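Local atomic coordinates of endonuclease NucS (Pyrococcus abyssi, PDB entry 2VLD), a protein that cleaves the 3' and 5' single-stranded ends of branched DNA as a homodimeric endonuclease that binds single-stranded DNA and interacts with PCNA. Residues Val28-Gly41 with Tyr97-Val111. The protein carries 2 engineered substitutions. Numbering follows the deposited sequence.
Sequences VVTIFARCKVHYEG and YERLEVEIIEPYSLV
T30 to E40 pair antiparallel with R99 to V111 in the curved sheet of the N-terminal PH-like domain, the region that holds the ssDNA-binding site. Strand 28-40 runs against strands 98-104 and 106-111 in turn, with one classic beta bulge at the corner near I105 and a second further along. At the first, R34 O accepts from both I105 N and E106 N, which reach it from the same face of its plane; at the second, Y108 and S109 together oppose F32. Along strand 98-104 hydrogen-bonded and non-hydrogen-bonded pairs follow in turn, as at E101 N to H38 O (2.8 Å).

Apolar packing lies on the face carrying I31, V37 and L100. I31 CG1 rests on L110 CG at 3.8 Å, and V37 CG1 meets L100 CD1, a methyl that also approaches the edge of the Y39 ring near CD1 (3.9 Å). Helix 12-25 adds to this packing around V29 and L110.

The opposite face is polar around H38, K36 and E103, with F32 against V111 beyond the corner. With its CG anti to the carbonyl carbon (chi1 -50°), H38 points NE2 at E103 OE1, 2.8 Å away; the oxygen lies in the ring plane, whereas NE2 comes on the carboxylate's anti side, tilted well out of its plane. K36 CG lies alongside the same carboxylate. The H38 ring also stacks on H183 of the second subunit. Y108 stands beside R34, its OH 3.4 Å from R34 CB and hydrogen-bonded to D51, while the guanidinium, turned 83° from the ring, forms a salt bridge with E116 of the second subunit.

At the far end, Y39 swings CG away from its backbone N (chi1 176°), carrying its hydroxyl to E98. A phenylalanine in its place would probably leave the E98 carboxylate without this donor and freer to turn. Y39 OH meets E98 OE1 at 2.7 Å, from above the carboxylate plane.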
loop_
_atom_site.group_PDB
_atom_site.type_symbol
_atom_site.label_atom_id
_atom_site.label_comp_id
_atom_site.label_asym_id
_atom_site.label_seq_id
_atom_site.Cartn_x
_atom_site.Cartn_y
_atom_site.Cartn_z
ATOM N N VAL A 28 4.662 6.559 10.822
ATOM C CA VAL A 28 4.764 5.952 9.494
ATOM C C VAL A 28 5.489 6.928 8.576
ATOM O O VAL A 28 5.121 8.113 8.510
ATOM C CB VAL A 28 3.373 5.603 8.899
ATOM C CG1 VAL A 28 3.499 5.026 7.485
ATOM C CG2 VAL A 28 2.635 4.631 9.795
ATOM N N VAL A 29 6.526 6.429 7.891
ATOM C CA VAL A 29 7.237 7.195 6.858
ATOM C C VAL A 29 6.651 6.888 5.484
ATOM O O VAL A 29 6.505 5.719 5.123
ATOM C CB VAL A 29 8.750 6.870 6.830
ATOM C CG1 VAL A 29 9.512 7.882 5.973
ATOM C CG2 VAL A 29 9.324 6.840 8.242
ATOM N N THR A 30 6.304 7.931 4.734
ATOM C CA THR A 30 5.888 7.776 3.341
ATOM C C THR A 30 6.743 8.685 2.465
ATOM O O THR A 30 6.678 9.914 2.580
ATOM C CB THR A 30 4.403 8.111 3.130
ATOM O OG1 THR A 30 3.601 7.318 4.003
ATOM C CG2 THR A 30 3.980 7.831 1.688
ATOM N N ILE A 31 7.544 8.082 1.592
ATOM C CA ILE A 31 8.401 8.836 0.706
ATOM C C ILE A 31 7.838 8.775 -0.709
ATOM O O ILE A 31 7.450 7.710 -1.201
ATOM C CB ILE A 31 9.837 8.282 0.738
ATOM C CG1 ILE A 31 10.436 8.452 2.137
ATOM C CG2 ILE A 31 10.706 8.989 -0.280
ATOM C CD1 ILE A 31 11.476 7.385 2.514
ATOM N N PHE A 32 7.771 9.931 -1.353
ATOM C CA PHE A 32 7.550 10.006 -2.788
ATOM C C PHE A 32 8.898 10.329 -3.413
ATOM O O PHE A 32 9.528 11.332 -3.060
ATOM C CB PHE A 32 6.534 11.094 -3.094
ATOM C CG PHE A 32 5.341 11.045 -2.218
ATOM C CD1 PHE A 32 5.429 11.437 -0.884
ATOM C CD2 PHE A 32 4.126 10.592 -2.712
ATOM C CE1 PHE A 32 4.323 11.378 -0.051
ATOM C CE2 PHE A 32 3.004 10.524 -1.889
ATOM C CZ PHE A 32 3.099 10.920 -0.555
ATOM N N ALA A 33 9.349 9.475 -4.325
ATOM C CA ALA A 33 10.704 9.596 -4.860
ATOM C C ALA A 33 10.897 8.903 -6.192
ATOM O O ALA A 33 10.354 7.825 -6.432
ATOM C CB ALA A 33 11.727 9.051 -3.849
ATOM N N ARG A 34 11.680 9.541 -7.062
ATOM C CA ARG A 34 12.274 8.851 -8.200
ATOM C C ARG A 34 13.424 8.079 -7.591
ATOM O O ARG A 34 14.158 8.597 -6.740
ATOM C CB ARG A 34 12.753 9.823 -9.268
ATOM C CG ARG A 34 13.247 9.136 -10.547
ATOM C CD ARG A 34 13.390 10.117 -11.729
ATOM N NE ARG A 34 12.156 10.164 -12.518
ATOM C CZ ARG A 34 11.988 9.571 -13.701
ATOM N NH1 ARG A 34 12.981 8.891 -14.268
ATOM N NH2 ARG A 34 10.821 9.667 -14.328
ATOM N N CYS A 35 13.555 6.826 -7.994
ATOM C CA CYS A 35 14.438 5.903 -7.309
ATOM C C CYS A 35 14.606 4.707 -8.185
ATOM O O CYS A 35 13.984 4.616 -9.243
ATOM C CB CYS A 35 13.794 5.443 -5.988
ATOM S SG CYS A 35 12.165 4.616 -6.175
ATOM N N LYS A 36 15.446 3.783 -7.742
ATOM C CA LYS A 36 15.397 2.436 -8.279
ATOM C C LYS A 36 15.415 1.412 -7.157
ATOM O O LYS A 36 15.684 1.750 -6.000
ATOM C CB LYS A 36 16.446 2.176 -9.376
ATOM C CG LYS A 36 17.770 2.886 -9.227
ATOM C CD LYS A 36 18.410 3.160 -10.598
ATOM C CE LYS A 36 19.393 2.062 -11.034
ATOM N NZ LYS A 36 20.105 2.450 -12.298
ATOM N N VAL A 37 15.061 0.178 -7.497
ATOM C CA VAL A 37 14.829 -0.846 -6.497
ATOM C C VAL A 37 15.710 -2.027 -6.814
ATOM O O VAL A 37 15.818 -2.429 -7.975
ATOM C CB VAL A 37 13.339 -1.307 -6.474
ATOM C CG1 VAL A 37 13.105 -2.342 -5.380
ATOM C CG2 VAL A 37 12.413 -0.117 -6.306
ATOM N N HIS A 38 16.327 -2.563 -5.770
ATOM C CA HIS A 38 17.158 -3.745 -5.859
ATOM C C HIS A 38 16.687 -4.720 -4.792
ATOM O O HIS A 38 16.547 -4.340 -3.620
ATOM C CB HIS A 38 18.619 -3.395 -5.589
ATOM C CG HIS A 38 19.121 -2.229 -6.380
ATOM N ND1 HIS A 38 19.694 -2.367 -7.627
ATOM C CD2 HIS A 38 19.154 -0.907 -6.094
ATOM C CE1 HIS A 38 20.052 -1.178 -8.078
ATOM N NE2 HIS A 38 19.736 -0.276 -7.165
ATOM N N TYR A 39 16.457 -5.966 -5.203
ATOM C CA TYR A 39 15.988 -7.001 -4.310
ATOM C C TYR A 39 16.907 -8.193 -4.376
ATOM O O TYR A 39 17.342 -8.597 -5.452
ATOM C CB TYR A 39 14.574 -7.445 -4.699
ATOM C CG TYR A 39 14.066 -8.600 -3.868
ATOM C CD1 TYR A 39 13.570 -8.376 -2.586
ATOM C CD2 TYR A 39 14.087 -9.911 -4.356
ATOM C CE1 TYR A 39 13.122 -9.421 -1.791
ATOM C CE2 TYR A 39 13.625 -10.975 -3.574
ATOM C CZ TYR A 39 13.143 -10.717 -2.282
ATOM O OH TYR A 39 12.680 -11.738 -1.469
ATOM N N GLU A 40 17.192 -8.751 -3.210
ATOM C CA GLU A 40 17.873 -10.020 -3.092
ATOM C C GLU A 40 17.112 -10.829 -2.054
ATOM O O GLU A 40 17.039 -10.433 -0.891
ATOM C CB GLU A 40 19.303 -9.816 -2.619
ATOM C CG GLU A 40 20.217 -9.157 -3.625
ATOM C CD GLU A 40 21.519 -8.667 -2.998
ATOM O OE1 GLU A 40 21.946 -9.214 -1.952
ATOM O OE2 GLU A 40 22.113 -7.717 -3.556
ATOM N N GLY A 41 16.548 -11.957 -2.469
ATOM C CA GLY A 41 15.825 -12.840 -1.560
ATOM C C GLY A 41 16.076 -14.257 -1.994
ATOM O O GLY A 41 17.193 -14.758 -1.853
ATOM N N TYR A 97 17.338 -14.918 4.205
ATOM C CA TYR A 97 17.937 -13.596 4.113
ATOM C C TYR A 97 17.245 -12.862 2.986
ATOM O O TYR A 97 17.061 -13.414 1.907
ATOM C CB TYR A 97 19.445 -13.674 3.845
ATOM C CG TYR A 97 20.061 -12.350 3.433
ATOM C CD1 TYR A 97 20.391 -11.388 4.387
ATOM C CD2 TYR A 97 20.304 -12.054 2.085
ATOM C CE1 TYR A 97 20.959 -10.158 4.017
ATOM C CE2 TYR A 97 20.858 -10.821 1.698
ATOM C CZ TYR A 97 21.183 -9.879 2.667
ATOM O OH TYR A 97 21.741 -8.668 2.299
ATOM N N GLU A 98 16.862 -11.617 3.235
ATOM C CA GLU A 98 16.208 -10.809 2.222
ATOM C C GLU A 98 16.618 -9.356 2.313
ATOM O O GLU A 98 16.611 -8.774 3.397
ATOM C CB GLU A 98 14.695 -10.905 2.361
ATOM C CG GLU A 98 14.104 -12.247 1.966
ATOM C CD GLU A 98 12.593 -12.228 2.005
ATOM O OE1 GLU A 98 11.985 -11.580 1.128
ATOM O OE2 GLU A 98 12.018 -12.857 2.920
ATOM N N ARG A 99 16.952 -8.770 1.164
ATOM C CA ARG A 99 17.357 -7.373 1.109
ATOM C C ARG A 99 16.551 -6.594 0.091
ATOM O O ARG A 99 16.592 -6.890 -1.096
ATOM C CB ARG A 99 18.851 -7.245 0.774
ATOM C CG ARG A 99 19.504 -6.010 1.382
ATOM C CD ARG A 99 20.973 -5.888 0.999
ATOM N NE ARG A 99 21.117 -4.984 -0.135
ATOM C CZ ARG A 99 21.660 -3.776 -0.065
ATOM N NH1 ARG A 99 22.146 -3.323 1.078
ATOM N NH2 ARG A 99 21.728 -3.022 -1.147
ATOM N N LEU A 100 15.830 -5.587 0.561
ATOM C CA LEU A 100 15.147 -4.700 -0.335
ATOM C C LEU A 100 15.731 -3.305 -0.215
ATOM O O LEU A 100 15.693 -2.702 0.848
ATOM C CB LEU A 100 13.639 -4.700 -0.053
ATOM C CG LEU A 100 12.737 -3.943 -1.033
ATOM C CD1 LEU A 100 12.927 -4.492 -2.413
ATOM C CD2 LEU A 100 11.292 -4.065 -0.616
ATOM N N GLU A 101 16.257 -2.794 -1.320
ATOM C CA GLU A 101 16.878 -1.475 -1.344
ATOM C C GLU A 101 16.171 -0.493 -2.273
ATOM O O GLU A 101 15.832 -0.809 -3.409
ATOM C CB GLU A 101 18.359 -1.583 -1.723
ATOM C CG GLU A 101 18.960 -0.300 -2.259
ATOM C CD GLU A 101 20.425 -0.433 -2.631
ATOM O OE1 GLU A 101 20.890 -1.566 -2.856
ATOM O OE2 GLU A 101 21.116 0.602 -2.701
ATOM N N VAL A 102 15.956 0.706 -1.764
ATOM C CA VAL A 102 15.468 1.800 -2.567
ATOM C C VAL A 102 16.644 2.743 -2.707
ATOM O O VAL A 102 16.981 3.452 -1.761
ATOM C CB VAL A 102 14.284 2.528 -1.873
ATOM C CG1 VAL A 102 13.901 3.784 -2.629
ATOM C CG2 VAL A 102 13.088 1.603 -1.767
ATOM N N GLU A 103 17.300 2.741 -3.862
ATOM C CA GLU A 103 18.339 3.741 -4.072
ATOM C C GLU A 103 17.672 5.011 -4.556
ATOM O O GLU A 103 17.146 5.069 -5.659
ATOM C CB GLU A 103 19.484 3.253 -4.982
ATOM C CG GLU A 103 19.418 3.645 -6.444
ATOM C CD GLU A 103 20.682 3.273 -7.199
ATOM O OE1 GLU A 103 20.689 2.221 -7.879
ATOM O OE2 GLU A 103 21.678 4.025 -7.105
ATOM N N ILE A 104 17.659 6.008 -3.689
ATOM C CA ILE A 104 16.975 7.257 -3.969
ATOM C C ILE A 104 17.760 8.062 -4.984
ATOM O O ILE A 104 18.939 8.339 -4.792
ATOM C CB ILE A 104 16.778 8.087 -2.689
ATOM C CG1 ILE A 104 16.065 7.238 -1.627
ATOM C CG2 ILE A 104 16.051 9.393 -3.012
ATOM C CD1 ILE A 104 15.548 8.018 -0.454
ATOM N N ILE A 105 17.097 8.415 -6.073
ATOM C CA ILE A 105 17.689 9.242 -7.105
ATOM C C ILE A 105 17.342 10.703 -6.843
ATOM O O ILE A 105 18.187 11.595 -6.952
ATOM C CB ILE A 105 17.173 8.806 -8.485
ATOM C CG1 ILE A 105 17.917 7.543 -8.913
ATOM C CG2 ILE A 105 17.312 9.938 -9.523
ATOM C CD1 ILE A 105 17.399 6.919 -10.171
ATOM N N GLU A 106 16.092 10.920 -6.465
ATOM C CA GLU A 106 15.505 12.234 -6.414
ATOM C C GLU A 106 14.324 12.138 -5.446
ATOM O O GLU A 106 13.268 11.612 -5.806
ATOM C CB GLU A 106 15.063 12.622 -7.830
ATOM C CG GLU A 106 14.074 13.771 -7.936
ATOM C CD GLU A 106 14.718 15.142 -7.896
ATOM O OE1 GLU A 106 15.964 15.231 -7.953
ATOM O OE2 GLU A 106 13.966 16.139 -7.812
ATOM N N PRO A 107 14.517 12.601 -4.196
ATOM C CA PRO A 107 13.424 12.521 -3.230
ATOM C C PRO A 107 12.495 13.728 -3.339
ATOM O O PRO A 107 12.856 14.824 -2.909
ATOM C CB PRO A 107 14.150 12.498 -1.878
ATOM C CG PRO A 107 15.498 13.135 -2.132
ATOM C CD PRO A 107 15.733 13.205 -3.617
ATOM N N TYR A 108 11.315 13.528 -3.922
ATOM C CA TYR A 108 10.376 14.630 -4.116
ATOM C C TYR A 108 9.791 15.114 -2.802
ATOM O O TYR A 108 9.501 16.293 -2.646
ATOM C CB TYR A 108 9.241 14.233 -5.047
ATOM C CG TYR A 108 9.678 13.776 -6.418
ATOM C CD1 TYR A 108 9.436 12.468 -6.837
ATOM C CD2 TYR A 108 10.315 14.647 -7.306
ATOM C CE1 TYR A 108 9.811 12.039 -8.100
ATOM C CE2 TYR A 108 10.696 14.223 -8.572
ATOM C CZ TYR A 108 10.445 12.916 -8.958
ATOM O OH TYR A 108 10.811 12.470 -10.201
ATOM N N SER A 109 9.612 14.200 -1.861
ATOM C CA SER A 109 9.051 14.543 -0.560
ATOM C C SER A 109 9.043 13.354 0.372
ATOM O O SER A 109 8.955 12.209 -0.061
ATOM C CB SER A 109 7.618 15.071 -0.687
ATOM O OG SER A 109 6.995 15.118 0.587
ATOM N N LEU A 110 9.115 13.655 1.657
ATOM C CA LEU A 110 9.000 12.669 2.699
ATOM C C LEU A 110 7.946 13.170 3.676
ATOM O O LEU A 110 7.901 14.352 3.996
ATOM C CB LEU A 110 10.356 12.482 3.387
ATOM C CG LEU A 110 10.535 11.407 4.461
ATOM C CD1 LEU A 110 12.011 11.108 4.683
ATOM C CD2 LEU A 110 9.869 11.818 5.773
ATOM N N VAL A 111 7.093 12.264 4.136
ATOM C CA VAL A 111 6.046 12.590 5.098
ATOM C C VAL A 111 6.089 11.621 6.287
ATOM O O VAL A 111 6.038 10.390 6.108
ATOM C CB VAL A 111 4.652 12.510 4.446
ATOM C CG1 VAL A 111 3.565 12.722 5.485
ATOM C CG2 VAL A 111 4.520 13.515 3.305
#